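Local coordinates for protein peptidase M3B, oligoendopeptidase F (Enterococcus faecium, PDB 2QR4) that probably hydrolyses peptide bonds in short peptides as an oligoendopeptidase F of the zinc metallopeptidase family M3, at residues T217-H222 with T451-G456; Y231-E236 with I244-Y249; M267-R272 with N571-L576; P287-A292 with V424-L429. All coordinates share one frame; numbering follows the deposited sequence. Where two conformers were deposited one is given.

Contact 1 of 4, residues T217-H222 with T451-G456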
loop_
_atom_site.group_PDB
_atom_site.type_symbol
_atom_site.label_atom_id
_atom_site.label_comp_id
_atom_site.label_asym_id
_atom_site.label_seq_id
_atom_site.Cartn_x
_atom_site.Cartn_y
_atom_site.Cartn_z
ATOM N N THR A 217 -6.873 -1.624 0.855
ATOM C CA THR A 217 -6.107 -2.079 -0.307
ATOM C C THR A 217 -5.919 -3.605 -0.286
ATOM O O THR A 217 -6.068 -4.288 -1.306
ATOM C CB THR A 217 -4.747 -1.395 -0.352
ATOM O OG1 THR A 217 -4.931 0.031 -0.391
ATOM C CG2 THR A 217 -3.983 -1.848 -1.578
ATOM N N HIS A 218 -5.607 -4.129 0.896
ATOM C CA HIS A 218 -5.364 -5.556 1.080
ATOM C C HIS A 218 -6.609 -6.324 0.698
ATOM O O HIS A 218 -6.540 -7.322 -0.018
ATOM C CB HIS A 218 -5.021 -5.864 2.552
ATOM C CG HIS A 218 -4.621 -7.279 2.791
ATOM N ND1 HIS A 218 -3.430 -7.800 2.321
ATOM C CD2 HIS A 218 -5.238 -8.283 3.458
ATOM C CE1 HIS A 218 -3.334 -9.066 2.687
ATOM N NE2 HIS A 218 -4.417 -9.385 3.375
ATOM N N ILE A 219 -7.748 -5.842 1.191
ATOM C CA ILE A 219 -9.050 -6.449 0.910
ATOM C C ILE A 219 -9.418 -6.377 -0.580
ATOM O O ILE A 219 -9.828 -7.378 -1.173
ATOM C CB ILE A 219 -10.115 -5.826 1.814
ATOM C CG1 ILE A 219 -9.985 -6.437 3.218
ATOM C CG2 ILE A 219 -11.492 -6.039 1.257
ATOM C CD1 ILE A 219 -10.613 -5.597 4.250
ATOM N N LYS A 220 -9.215 -5.210 -1.188
ATOM C CA LYS A 220 -9.363 -5.054 -2.628
ATOM C C LYS A 220 -8.578 -6.086 -3.443
ATOM O O LYS A 220 -9.087 -6.614 -4.429
ATOM C CB LYS A 220 -8.968 -3.635 -3.060
ATOM C CG LYS A 220 -10.149 -2.735 -3.193
ATOM C CD LYS A 220 -9.772 -1.268 -3.434
ATOM C CE LYS A 220 -10.953 -0.376 -3.097
ATOM N NZ LYS A 220 -12.241 -1.080 -3.477
ATOM N N GLY A 221 -7.344 -6.370 -3.038
ATOM C CA GLY A 221 -6.509 -7.362 -3.747
ATOM C C GLY A 221 -7.075 -8.769 -3.699
ATOM O O GLY A 221 -7.039 -9.485 -4.711
ATOM N N HIS A 222 -7.599 -9.173 -2.532
ATOM C CA HIS A 222 -8.280 -10.468 -2.407
ATOM C C HIS A 222 -9.489 -10.570 -3.335
ATOM O O HIS A 222 -9.708 -11.591 -3.982
ATOM C CB HIS A 222 -8.757 -10.712 -0.976
ATOM C CG HIS A 222 -7.651 -10.903 0.005
ATOM N ND1 HIS A 222 -7.840 -10.785 1.366
ATOM C CD2 HIS A 222 -6.339 -11.189 -0.175
ATOM C CE1 HIS A 222 -6.692 -10.998 1.982
ATOM N NE2 HIS A 222 -5.766 -11.248 1.070
ATOM N N THR A 451 -17.176 -8.724 1.668
ATOM C CA THR A 451 -18.476 -8.678 0.987
ATOM C C THR A 451 -18.936 -7.252 0.712
ATOM O O THR A 451 -19.489 -6.979 -0.343
ATOM C CB THR A 451 -19.558 -9.437 1.764
ATOM O OG1 THR A 451 -19.567 -8.973 3.124
ATOM C CG2 THR A 451 -19.245 -10.936 1.733
ATOM N N GLU A 452 -18.684 -6.352 1.661
ATOM C CA GLU A 452 -19.008 -4.937 1.499
ATOM C C GLU A 452 -18.223 -4.298 0.367
ATOM O O GLU A 452 -18.798 -3.668 -0.519
ATOM C CB GLU A 452 -18.767 -4.191 2.804
ATOM C CG GLU A 452 -19.841 -4.481 3.855
ATOM C CD GLU A 452 -21.240 -4.019 3.420
ATOM O OE1 GLU A 452 -21.534 -2.811 3.539
ATOM O OE2 GLU A 452 -22.050 -4.860 2.971
ATOM N N ASP A 453 -16.908 -4.479 0.383
ATOM C CA ASP A 453 -16.055 -3.972 -0.691
ATOM C C ASP A 453 -16.431 -4.548 -2.061
ATOM O O ASP A 453 -16.393 -3.859 -3.075
ATOM C CB ASP A 453 -14.578 -4.266 -0.400
ATOM C CG ASP A 453 -13.683 -3.911 -1.569
ATOM O OD1 ASP A 453 -13.268 -2.742 -1.675
ATOM O OD2 ASP A 453 -13.401 -4.802 -2.392
ATOM N N GLU A 454 -16.783 -5.820 -2.094
ATOM C CA GLU A 454 -17.143 -6.434 -3.355
ATOM C C GLU A 454 -18.419 -5.797 -3.910
ATOM O O GLU A 454 -18.513 -5.560 -5.107
ATOM C CB GLU A 454 -17.221 -7.960 -3.214
ATOM C CG GLU A 454 -18.492 -8.612 -3.714
ATOM C CD GLU A 454 -19.103 -9.539 -2.652
ATOM O OE1 GLU A 454 -20.165 -9.169 -2.084
ATOM O OE2 GLU A 454 -18.511 -10.618 -2.369
ATOM N N LYS A 455 -19.383 -5.495 -3.041
ATOM C CA LYS A 455 -20.602 -4.783 -3.457
ATOM C C LYS A 455 -20.319 -3.326 -3.830
ATOM O O LYS A 455 -21.201 -2.610 -4.262
ATOM C CB LYS A 455 -21.674 -4.823 -2.358
ATOM C CG LYS A 455 -22.182 -6.220 -2.001
ATOM C CD LYS A 455 -23.397 -6.162 -1.076
ATOM C CE LYS A 455 -23.176 -5.162 0.048
ATOM N NZ LYS A 455 -24.372 -4.952 0.916
ATOM N N GLY A 456 -19.088 -2.877 -3.655
ATOM C CA GLY A 456 -18.757 -1.501 -4.005
ATOM C C GLY A 456 -19.010 -0.468 -2.913
ATOM O O GLY A 456 -19.052 0.731 -3.194
#
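K220 and D453 form a salt bridge between two helices of the mostly helical M3 peptidase fold. K220 lies on helix 208-228. D453 sits in the last turn of the long helix 418-454.

The aspartate can be followed outward. Its CB rests against CG2 of I219 at 3.9 Å. This is the apolar part of the contact. The torsion about CA-CB sets CG anti to the backbone N (chi1 173°), which carries the carboxylate across to helix 208-228. From CG the two oxygens part toward different partners. OD1 takes the hydrogen bond from K220 NZ at 2.7 Å, through its syn lone pair, the one that faces OD2. OD2 lies 3.9 Å from K220 CG and is bonded to ND2 of N223, further along helix 208-228. Both carboxylate oxygens are therefore held by the same helix, which should limit rotation of the group.

The lysine chain crosses the aspartate at about a right angle. It bends at its last torsion (chi4 -35°), and this turns NZ back onto OD1. I145 of the second subunit packs on K220, so the salt bridge lies beside the subunit interface.

Just beyond D453 the long helix ends in a Schellman motif. G456 takes positive phi, and its N bonds to D453 O at 2.9 Å.

Contact 2 of 4, residues Y231-E236 with I244-Y249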
loop_
_atom_site.group_PDB
_atom_site.type_symbol
_atom_site.label_atom_id
_atom_site.label_comp_id
_atom_site.label_asym_id
_atom_site.label_seq_id
_atom_site.Cartn_x
_atom_site.Cartn_y
_atom_site.Cartn_z
ATOM N N TYR A 231 -13.589 -17.360 -8.884
ATOM C CA TYR A 231 -14.193 -17.772 -7.643
ATOM C C TYR A 231 -15.439 -16.923 -7.438
ATOM O O TYR A 231 -15.537 -15.813 -7.966
ATOM C CB TYR A 231 -13.215 -17.594 -6.479
ATOM C CG TYR A 231 -12.063 -18.585 -6.479
ATOM C CD1 TYR A 231 -12.254 -19.919 -6.107
ATOM C CD2 TYR A 231 -10.784 -18.188 -6.847
ATOM C CE1 TYR A 231 -11.186 -20.830 -6.101
ATOM C CE2 TYR A 231 -9.711 -19.087 -6.848
ATOM C CZ TYR A 231 -9.915 -20.394 -6.464
ATOM O OH TYR A 231 -8.846 -21.249 -6.459
ATOM N N SER A 232 -16.399 -17.443 -6.683
ATOM C CA SER A 232 -17.626 -16.708 -6.440
ATOM C C SER A 232 -17.432 -15.640 -5.348
ATOM O O SER A 232 -18.273 -14.759 -5.180
ATOM C CB SER A 232 -18.765 -17.679 -6.099
ATOM O OG SER A 232 -18.554 -18.252 -4.828
ATOM N N SER A 233 -16.312 -15.710 -4.625
ATOM C CA SER A 233 -15.993 -14.703 -3.588
ATOM C C SER A 233 -14.567 -14.858 -3.065
ATOM O O SER A 233 -13.909 -15.889 -3.276
ATOM C CB SER A 233 -16.951 -14.836 -2.396
ATOM O OG SER A 233 -16.714 -16.073 -1.711
ATOM N N ALA A 234 -14.107 -13.847 -2.340
ATOM C CA ALA A 234 -12.774 -13.888 -1.756
ATOM C C ALA A 234 -12.655 -15.049 -0.778
ATOM O O ALA A 234 -11.625 -15.732 -0.722
ATOM C CB ALA A 234 -12.468 -12.586 -1.066
ATOM N N ARG A 235 -13.719 -15.277 -0.017
ATOM C CA ARG A 235 -13.724 -16.347 0.973
ATOM C C ARG A 235 -13.611 -17.716 0.311
ATOM O O ARG A 235 -12.760 -18.523 0.691
ATOM C CB ARG A 235 -14.980 -16.288 1.854
ATOM C CG ARG A 235 -14.947 -17.305 3.003
ATOM C CD ARG A 235 -16.116 -17.146 3.946
ATOM N NE ARG A 235 -17.393 -17.455 3.302
ATOM C CZ ARG A 235 -18.552 -17.467 3.951
ATOM N NH1 ARG A 235 -18.571 -17.199 5.251
ATOM N NH2 ARG A 235 -19.681 -17.762 3.314
ATOM N N GLU A 236 -14.468 -17.983 -0.668
ATOM C CA GLU A 236 -14.394 -19.250 -1.382
ATOM C C GLU A 236 -12.977 -19.424 -1.879
ATOM O O GLU A 236 -12.408 -20.504 -1.782
ATOM C CB GLU A 236 -15.370 -19.312 -2.561
ATOM C CG GLU A 236 -15.423 -20.681 -3.244
ATOM C CD GLU A 236 -16.271 -20.683 -4.508
ATOM O OE1 GLU A 236 -17.239 -21.471 -4.567
ATOM O OE2 GLU A 236 -15.976 -19.901 -5.441
ATOM N N ILE A 244 -11.683 -26.472 2.303
ATOM C CA ILE A 244 -12.655 -26.151 3.335
ATOM C C ILE A 244 -13.898 -25.602 2.657
ATOM O O ILE A 244 -13.833 -24.599 1.970
ATOM C CB ILE A 244 -12.104 -25.110 4.310
ATOM C CG1 ILE A 244 -10.800 -25.626 4.927
ATOM C CG2 ILE A 244 -13.139 -24.787 5.388
ATOM C CD1 ILE A 244 -10.123 -24.644 5.859
ATOM N N PRO A 245 -15.032 -26.292 2.810
ATOM C CA PRO A 245 -16.272 -25.758 2.257
ATOM C C PRO A 245 -16.649 -24.479 3.001
ATOM O O PRO A 245 -16.390 -24.370 4.198
ATOM C CB PRO A 245 -17.307 -26.854 2.569
ATOM C CG PRO A 245 -16.526 -28.059 3.009
ATOM C CD PRO A 245 -15.205 -27.588 3.497
ATOM N N GLU A 246 -17.252 -23.522 2.300
ATOM C CA GLU A 246 -17.701 -22.277 2.923
ATOM C C GLU A 246 -18.660 -22.532 4.099
ATOM O O GLU A 246 -18.745 -21.735 5.033
ATOM C CB GLU A 246 -18.380 -21.371 1.891
ATOM C CG GLU A 246 -17.422 -20.715 0.900
ATOM C CD GLU A 246 -18.025 -19.471 0.263
ATOM O OE1 GLU A 246 -17.765 -18.355 0.765
ATOM O OE2 GLU A 246 -18.778 -19.603 -0.723
ATOM N N SER A 247 -19.375 -23.652 4.055
ATOM C CA SER A 247 -20.324 -23.973 5.100
ATOM C C SER A 247 -19.686 -24.101 6.490
ATOM O O SER A 247 -20.367 -23.879 7.475
ATOM C CB SER A 247 -21.040 -25.267 4.768
ATOM O OG SER A 247 -20.123 -26.338 4.833
ATOM N N VAL A 248 -18.410 -24.479 6.603
ATOM C CA VAL A 248 -17.847 -24.515 7.945
ATOM C C VAL A 248 -17.802 -23.103 8.529
ATOM O O VAL A 248 -18.072 -22.908 9.711
ATOM C CB VAL A 248 -16.471 -25.261 8.092
ATOM C CG1 VAL A 248 -16.283 -26.340 7.029
ATOM C CG2 VAL A 248 -15.333 -24.303 8.100
ATOM N N TYR A 249 -17.522 -22.119 7.686
ATOM C CA TYR A 249 -17.450 -20.724 8.122
ATOM C C TYR A 249 -18.846 -20.188 8.507
ATOM O O TYR A 249 -18.997 -19.539 9.546
ATOM C CB TYR A 249 -16.839 -19.883 7.001
ATOM C CG TYR A 249 -16.119 -18.606 7.393
ATOM C CD1 TYR A 249 -16.812 -17.489 7.887
ATOM C CD2 TYR A 249 -14.743 -18.493 7.208
ATOM C CE1 TYR A 249 -16.127 -16.296 8.201
ATOM C CE2 TYR A 249 -14.055 -17.319 7.524
ATOM C CZ TYR A 249 -14.738 -16.230 8.009
ATOM O OH TYR A 249 -14.012 -15.092 8.297
HETATM O O HOH W 1 -18.955 -17.541 -2.397
#
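E246, R235 and Y249 bury most of the surface here. E246 OE1 accepts a hydrogen bond from R235 NE at 2.7 Å, and the two residues form a salt bridge. The N-H points well at the oxygen (163°). OE1 lies in the guanidinium plane, but the carboxylate is turned almost perpendicular to that plane, 84° away. The nitrogen meets OE1 on the anti side, tilted out of the carboxylate plane. R235 NH2 adds a weak bond to the same oxygen, and also pairs with D250.

R235 bends at chi3 (66°) on its way to the glutamate. Its CD lies over one face of the Y249 ring, 3.8 Å from the centroid, in a CH-pi contact. NH1 reaches the ring at CD1. The hydroxyl of Y249 bonds to A443 O on helix 418-454.

The other glutamate oxygen, OE2, accepts from a water at 2.7 Å. This water also bonds to OG of S232 and OG of S233.

S233 OG accepts from E236 N at 3.1 Å. The arrangement is a serine N-cap on helix 234-240, with the first turn of that helix tied to E246 through a buried arginine and, at the cap, through a water.

Contact 3 of 4, residues M267-R272 with N571-L576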
loop_
_atom_site.group_PDB
_atom_site.type_symbol
_atom_site.label_atom_id
_atom_site.label_comp_id
_atom_site.label_asym_id
_atom_site.label_seq_id
_atom_site.Cartn_x
_atom_site.Cartn_y
_atom_site.Cartn_z
HETATM N N MSE A 267 -20.183 -11.955 30.894
HETATM C CA MSE A 267 -19.829 -10.560 31.147
HETATM C C MSE A 267 -20.552 -9.995 32.388
HETATM O O MSE A 267 -19.939 -9.294 33.191
HETATM C CB MSE A 267 -20.073 -9.713 29.901
HETATM C CG MSE A 267 -19.179 -10.109 28.722
HETATM SE SE MSE A 267 -17.227 -9.916 29.034
HETATM C CE MSE A 267 -16.792 -11.684 29.749
ATOM N N GLU A 268 -21.827 -10.332 32.576
ATOM C CA GLU A 268 -22.511 -9.978 33.820
ATOM C C GLU A 268 -21.745 -10.519 35.022
ATOM O O GLU A 268 -21.583 -9.826 36.037
ATOM C CB GLU A 268 -23.960 -10.495 33.858
ATOM C CG GLU A 268 -24.846 -10.001 32.705
ATOM C CD GLU A 268 -25.354 -8.546 32.865
ATOM O OE1 GLU A 268 -25.067 -7.865 33.889
ATOM O OE2 GLU A 268 -26.055 -8.085 31.937
ATOM N N LEU A 269 -21.270 -11.756 34.910
ATOM C CA LEU A 269 -20.580 -12.386 36.034
ATOM C C LEU A 269 -19.286 -11.642 36.321
ATOM O O LEU A 269 -18.985 -11.315 37.469
ATOM C CB LEU A 269 -20.305 -13.859 35.757
ATOM C CG LEU A 269 -19.474 -14.575 36.807
ATOM C CD1 LEU A 269 -20.160 -14.486 38.155
ATOM C CD2 LEU A 269 -19.290 -16.018 36.378
ATOM N N ARG A 270 -18.525 -11.354 35.274
ATOM C CA ARG A 270 -17.319 -10.554 35.463
ATOM C C ARG A 270 -17.606 -9.167 36.094
ATOM O O ARG A 270 -16.839 -8.687 36.927
ATOM C CB ARG A 270 -16.550 -10.453 34.152
ATOM C CG ARG A 270 -15.479 -9.382 34.113
ATOM C CD ARG A 270 -14.661 -9.492 32.819
ATOM N NE ARG A 270 -13.763 -10.648 32.848
ATOM C CZ ARG A 270 -12.509 -10.600 33.287
ATOM N NH1 ARG A 270 -11.773 -11.691 33.279
ATOM N NH2 ARG A 270 -11.987 -9.455 33.730
ATOM N N LYS A 271 -18.721 -8.542 35.727
ATOM C CA LYS A 271 -19.083 -7.251 36.315
ATOM C C LYS A 271 -19.319 -7.415 37.808
ATOM O O LYS A 271 -18.801 -6.651 38.618
ATOM C CB LYS A 271 -20.322 -6.668 35.641
ATOM C CG LYS A 271 -20.832 -5.378 36.264
ATOM C CD LYS A 271 -21.728 -4.651 35.259
ATOM C CE LYS A 271 -22.530 -3.517 35.893
ATOM N NZ LYS A 271 -23.336 -2.824 34.851
ATOM N N ARG A 272 -20.089 -8.435 38.166
ATOM C CA ARG A 272 -20.319 -8.756 39.565
ATOM C C ARG A 272 -19.027 -9.023 40.329
ATOM O O ARG A 272 -18.847 -8.516 41.431
ATOM C CB ARG A 272 -21.270 -9.946 39.710
ATOM C CG ARG A 272 -22.752 -9.583 39.598
ATOM C CD ARG A 272 -23.660 -10.728 40.084
ATOM N NE ARG A 272 -23.506 -11.928 39.258
ATOM C CZ ARG A 272 -24.165 -12.150 38.121
ATOM N NH1 ARG A 272 -25.039 -11.255 37.667
ATOM N NH2 ARG A 272 -23.950 -13.266 37.434
ATOM N N ASN A 571 -22.707 -21.893 34.651
ATOM C CA ASN A 571 -23.713 -22.123 35.692
ATOM C C ASN A 571 -23.109 -22.640 37.005
ATOM O O ASN A 571 -23.507 -22.213 38.091
ATOM C CB ASN A 571 -24.815 -23.072 35.191
ATOM C CG ASN A 571 -25.844 -22.371 34.307
ATOM O OD1 ASN A 571 -25.892 -21.135 34.249
ATOM N ND2 ASN A 571 -26.692 -23.162 33.627
ATOM N N GLU A 572 -22.139 -23.545 36.905
ATOM C CA GLU A 572 -21.465 -24.078 38.094
ATOM C C GLU A 572 -20.621 -23.002 38.799
ATOM O O GLU A 572 -20.580 -22.939 40.025
ATOM C CB GLU A 572 -20.613 -25.318 37.758
ATOM C CG GLU A 572 -19.816 -25.869 38.957
ATOM C CD GLU A 572 -18.901 -27.043 38.604
ATOM O OE1 GLU A 572 -18.794 -27.404 37.405
ATOM O OE2 GLU A 572 -18.290 -27.615 39.539
ATOM N N LEU A 573 -19.963 -22.148 38.024
ATOM C CA LEU A 573 -19.166 -21.053 38.592
ATOM C C LEU A 573 -20.037 -20.046 39.360
ATOM O O LEU A 573 -19.692 -19.628 40.457
ATOM C CB LEU A 573 -18.383 -20.332 37.483
ATOM C CG LEU A 573 -17.488 -19.174 37.936
ATOM C CD1 LEU A 573 -16.492 -19.607 39.045
ATOM C CD2 LEU A 573 -16.763 -18.558 36.755
ATOM N N GLU A 574 -21.163 -19.657 38.772
ATOM C CA GLU A 574 -22.119 -18.799 39.457
ATOM C C GLU A 574 -22.589 -19.393 40.785
ATOM O O GLU A 574 -22.619 -18.699 41.799
ATOM C CB GLU A 574 -23.325 -18.525 38.567
ATOM C CG GLU A 574 -23.022 -17.633 37.395
ATOM C CD GLU A 574 -24.176 -17.551 36.438
ATOM O OE1 GLU A 574 -25.240 -18.111 36.760
ATOM O OE2 GLU A 574 -24.020 -16.936 35.363
ATOM N N GLU A 575 -22.963 -20.672 40.778
ATOM C CA GLU A 575 -23.462 -21.311 41.996
ATOM C C GLU A 575 -22.358 -21.349 43.035
ATOM O O GLU A 575 -22.590 -21.191 44.233
ATOM C CB GLU A 575 -23.981 -22.728 41.717
ATOM C CG GLU A 575 -25.253 -22.774 40.869
ATOM C CD GLU A 575 -25.541 -24.162 40.288
ATOM O OE1 GLU A 575 -24.760 -25.117 40.535
ATOM O OE2 GLU A 575 -26.563 -24.295 39.578
ATOM N N LEU A 576 -21.140 -21.547 42.564
ATOM C CA LEU A 576 -20.005 -21.569 43.444
ATOM C C LEU A 576 -19.838 -20.183 44.079
ATOM O O LEU A 576 -19.698 -20.063 45.293
ATOM C CB LEU A 576 -18.776 -21.972 42.642
ATOM C CG LEU A 576 -17.647 -22.683 43.364
ATOM C CD1 LEU A 576 -16.881 -23.524 42.361
ATOM C CD2 LEU A 576 -16.737 -21.655 44.037
HETATM O O HOH W 2 -23.854 -14.275 35.229
#
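L269 is the first residue of 267-272 to touch segment 571-576. Its CD2 meets CD2 of L573 at 3.6 Å, methyl against methyl. Both leucines have CG anti to the backbone N (chi1 174° in L269, -179° in L573), which sends each side chain out toward the other helix. The same CD2 of L269 lies 4.2 Å from CG of E574. The methyl thus sits near both a leucine and the aliphatic part of a glutamate. L573 also packs on A422 and L429 of helix 418-454, so the leucine pair continues into a third helix.

One turn later comes R272, which is exposed. Its guanidinium has the backbone O of E268 over one face, 4.0 Å above the plane. NH2 stands 4.2 Å from E574 OE2, too far for a salt bridge. A water donates to E574 OE2 at 2.7 Å. Its link to R272 NH2 is weak and implausibly short, so a water bridge between the two is doubtful. The direct partner of E574 OE2 is R265, which lies just before the segment on helix 260-274 and forms a salt bridge with it.

The short helical segments run nearly parallel, at 23°, with their axes 11.4 Å apart. Across this spacing the leucine methyls still touch, while R272 and E574 do not. The chemistry is split by depth. Apolar methyls meet on the buried side, while the charged groups lie nearer the surface. E574 has an arginine and a water on one oxygen, so its negative charge is probably well stabilised.

Contact 4 of 4, residues P287-A292 with V424-L429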
loop_
_atom_site.group_PDB
_atom_site.type_symbol
_atom_site.label_atom_id
_atom_site.label_comp_id
_atom_site.label_asym_id
_atom_site.label_seq_id
_atom_site.Cartn_x
_atom_site.Cartn_y
_atom_site.Cartn_z
ATOM N N PRO A 287 -7.452 -10.248 36.138
ATOM C CA PRO A 287 -7.930 -11.475 36.808
ATOM C C PRO A 287 -9.144 -11.216 37.685
ATOM O O PRO A 287 -9.159 -10.245 38.443
ATOM C CB PRO A 287 -6.748 -11.879 37.695
ATOM C CG PRO A 287 -5.553 -11.170 37.098
ATOM C CD PRO A 287 -6.098 -9.875 36.582
ATOM N N VAL A 288 -10.167 -12.059 37.571
ATOM C CA VAL A 288 -11.349 -11.891 38.410
ATOM C C VAL A 288 -11.269 -12.758 39.653
ATOM O O VAL A 288 -11.946 -12.479 40.640
ATOM C CB VAL A 288 -12.647 -12.222 37.668
ATOM C CG1 VAL A 288 -12.907 -11.208 36.565
ATOM C CG2 VAL A 288 -12.603 -13.633 37.112
ATOM N N LEU A 289 -10.451 -13.809 39.609
ATOM C CA LEU A 289 -10.317 -14.719 40.754
ATOM C C LEU A 289 -8.928 -14.694 41.413
ATOM O O LEU A 289 -8.820 -14.781 42.636
ATOM C CB LEU A 289 -10.751 -16.155 40.390
ATOM C CG LEU A 289 -12.210 -16.557 40.691
ATOM C CD1 LEU A 289 -12.760 -15.801 41.893
ATOM C CD2 LEU A 289 -13.141 -16.366 39.525
ATOM N N GLY A 290 -7.876 -14.589 40.599
ATOM C CA GLY A 290 -6.506 -14.397 41.100
ATOM C C GLY A 290 -5.784 -15.573 41.761
ATOM O O GLY A 290 -5.510 -15.544 42.966
ATOM N N GLU A 291 -5.468 -16.596 40.965
ATOM C CA GLU A 291 -4.593 -17.714 41.370
ATOM C C GLU A 291 -5.052 -18.551 42.562
ATOM O O GLU A 291 -5.277 -18.033 43.656
ATOM C CB GLU A 291 -3.153 -17.228 41.592
ATOM C CG GLU A 291 -2.308 -17.153 40.318
ATOM C CD GLU A 291 -1.781 -18.509 39.872
ATOM N N ALA A 292 -5.172 -19.859 42.345
ATOM C CA ALA A 292 -5.582 -20.785 43.399
ATOM C C ALA A 292 -4.372 -21.291 44.176
ATOM O O ALA A 292 -3.262 -21.324 43.643
ATOM C CB ALA A 292 -6.356 -21.947 42.806
ATOM N N VAL A 424 -10.298 -23.018 37.973
ATOM C CA VAL A 424 -10.268 -23.758 36.716
ATOM C C VAL A 424 -11.525 -23.579 35.853
ATOM O O VAL A 424 -11.449 -23.539 34.626
ATOM C CB VAL A 424 -9.761 -25.222 36.867
ATOM C CG1 VAL A 424 -9.493 -25.577 38.315
ATOM C CG2 VAL A 424 -10.652 -26.212 36.149
ATOM N N LEU A 425 -12.668 -23.398 36.496
ATOM C CA LEU A 425 -13.888 -23.076 35.776
ATOM C C LEU A 425 -13.700 -21.783 34.979
ATOM O O LEU A 425 -13.982 -21.723 33.778
ATOM C CB LEU A 425 -15.040 -22.920 36.764
ATOM C CG LEU A 425 -16.100 -24.018 36.909
ATOM C CD1 LEU A 425 -15.832 -25.257 36.076
ATOM C CD2 LEU A 425 -16.319 -24.369 38.374
ATOM N N ASN A 426 -13.203 -20.750 35.647
ATOM C CA ASN A 426 -13.030 -19.453 34.998
ATOM C C ASN A 426 -11.879 -19.415 33.978
ATOM O O ASN A 426 -11.974 -18.755 32.949
ATOM C CB ASN A 426 -12.880 -18.349 36.040
ATOM C CG ASN A 426 -12.738 -16.991 35.417
ATOM O OD1 ASN A 426 -11.634 -16.466 35.324
ATOM N ND2 ASN A 426 -13.850 -16.412 34.964
ATOM N N HIS A 427 -10.806 -20.135 34.263
ATOM C CA HIS A 427 -9.711 -20.295 33.320
ATOM C C HIS A 427 -10.241 -20.861 31.996
ATOM O O HIS A 427 -9.891 -20.369 30.922
ATOM C CB HIS A 427 -8.643 -21.206 33.937
ATOM C CG HIS A 427 -7.575 -21.656 32.983
ATOM N ND1 HIS A 427 -6.475 -20.883 32.673
ATOM C CD2 HIS A 427 -7.420 -22.821 32.308
ATOM C CE1 HIS A 427 -5.694 -21.545 31.838
ATOM N NE2 HIS A 427 -6.244 -22.726 31.601
ATOM N N TYR A 428 -11.096 -21.882 32.081
ATOM C CA TYR A 428 -11.723 -22.468 30.891
ATOM C C TYR A 428 -12.657 -21.474 30.176
ATOM O O TYR A 428 -12.621 -21.352 28.948
ATOM C CB TYR A 428 -12.510 -23.748 31.230
ATOM C CG TYR A 428 -13.294 -24.279 30.039
ATOM C CD1 TYR A 428 -12.659 -25.028 29.044
ATOM C CD2 TYR A 428 -14.662 -23.998 29.885
ATOM C CE1 TYR A 428 -13.353 -25.494 27.943
ATOM C CE2 TYR A 428 -15.377 -24.472 28.776
ATOM C CZ TYR A 428 -14.711 -25.210 27.812
ATOM O OH TYR A 428 -15.387 -25.683 26.717
ATOM N N LEU A 429 -13.502 -20.774 30.933
ATOM C CA LEU A 429 -14.488 -19.895 30.296
ATOM C C LEU A 429 -13.751 -18.762 29.623
ATOM O O LEU A 429 -14.149 -18.285 28.563
ATOM C CB LEU A 429 -15.522 -19.372 31.301
ATOM C CG LEU A 429 -16.340 -20.455 32.023
ATOM C CD1 LEU A 429 -17.001 -19.902 33.270
ATOM C CD2 LEU A 429 -17.365 -21.061 31.088
#
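N426 presents its amide to V288 and its CB to L289. V288 comes from the loop between helices 260-274 and 302-308, and its side chain crosses that of N426 at a slant. Its CG2 touches the polar end of the amide, 3.5 Å from OD1 and 3.7 Å from ND2. The methyl therefore lies against both arms of the amide. No hydrogen bond passes between the two segments.

CG of N426 stands anti to the backbone N (chi1 -178°), which carries the amide out from the helix toward the loop. L289 also crosses N426 aslant, but nearer the base of the side chain. Its CD2 is 4.0 Å from N426 CB and 4.2 Å from N426 CG. The two loop residues thus cover different levels of one asparagine. The contact is small and made by van der Waals packing.

The loop is also held from helix 260-274, where L273 packs on both V288 and L289 and R270 packs on V288. On the other partner, helix 418-454, L425 and L429 pack against helix 557-579, and V424 against helix 394-414. The loop residues V288 and L289 thus lie between helices 260-274 and 418-454.

The four contacts form two pairs. Contacts 1 and 2 touch through H222 and A234, on consecutive helices. Contacts 3 and 4 touch more broadly, through R270 with V288 and through L573 with L429 and N426. Contacts 1 and 4 lie on opposite sides of the chain's centre, their own centres about 40 Å apart, yet both use helix 418-454. All four are partly buried. Contact 2 is nearest the centre of the chain and covers the most surface, around a buried arginine. Contact 1 has a single direct salt bridge beside the second subunit. Contact 3, the outermost, pairs buried leucines with an arginine and a glutamate that stay beyond salt-bridge distance. Contact 4 has packing alone.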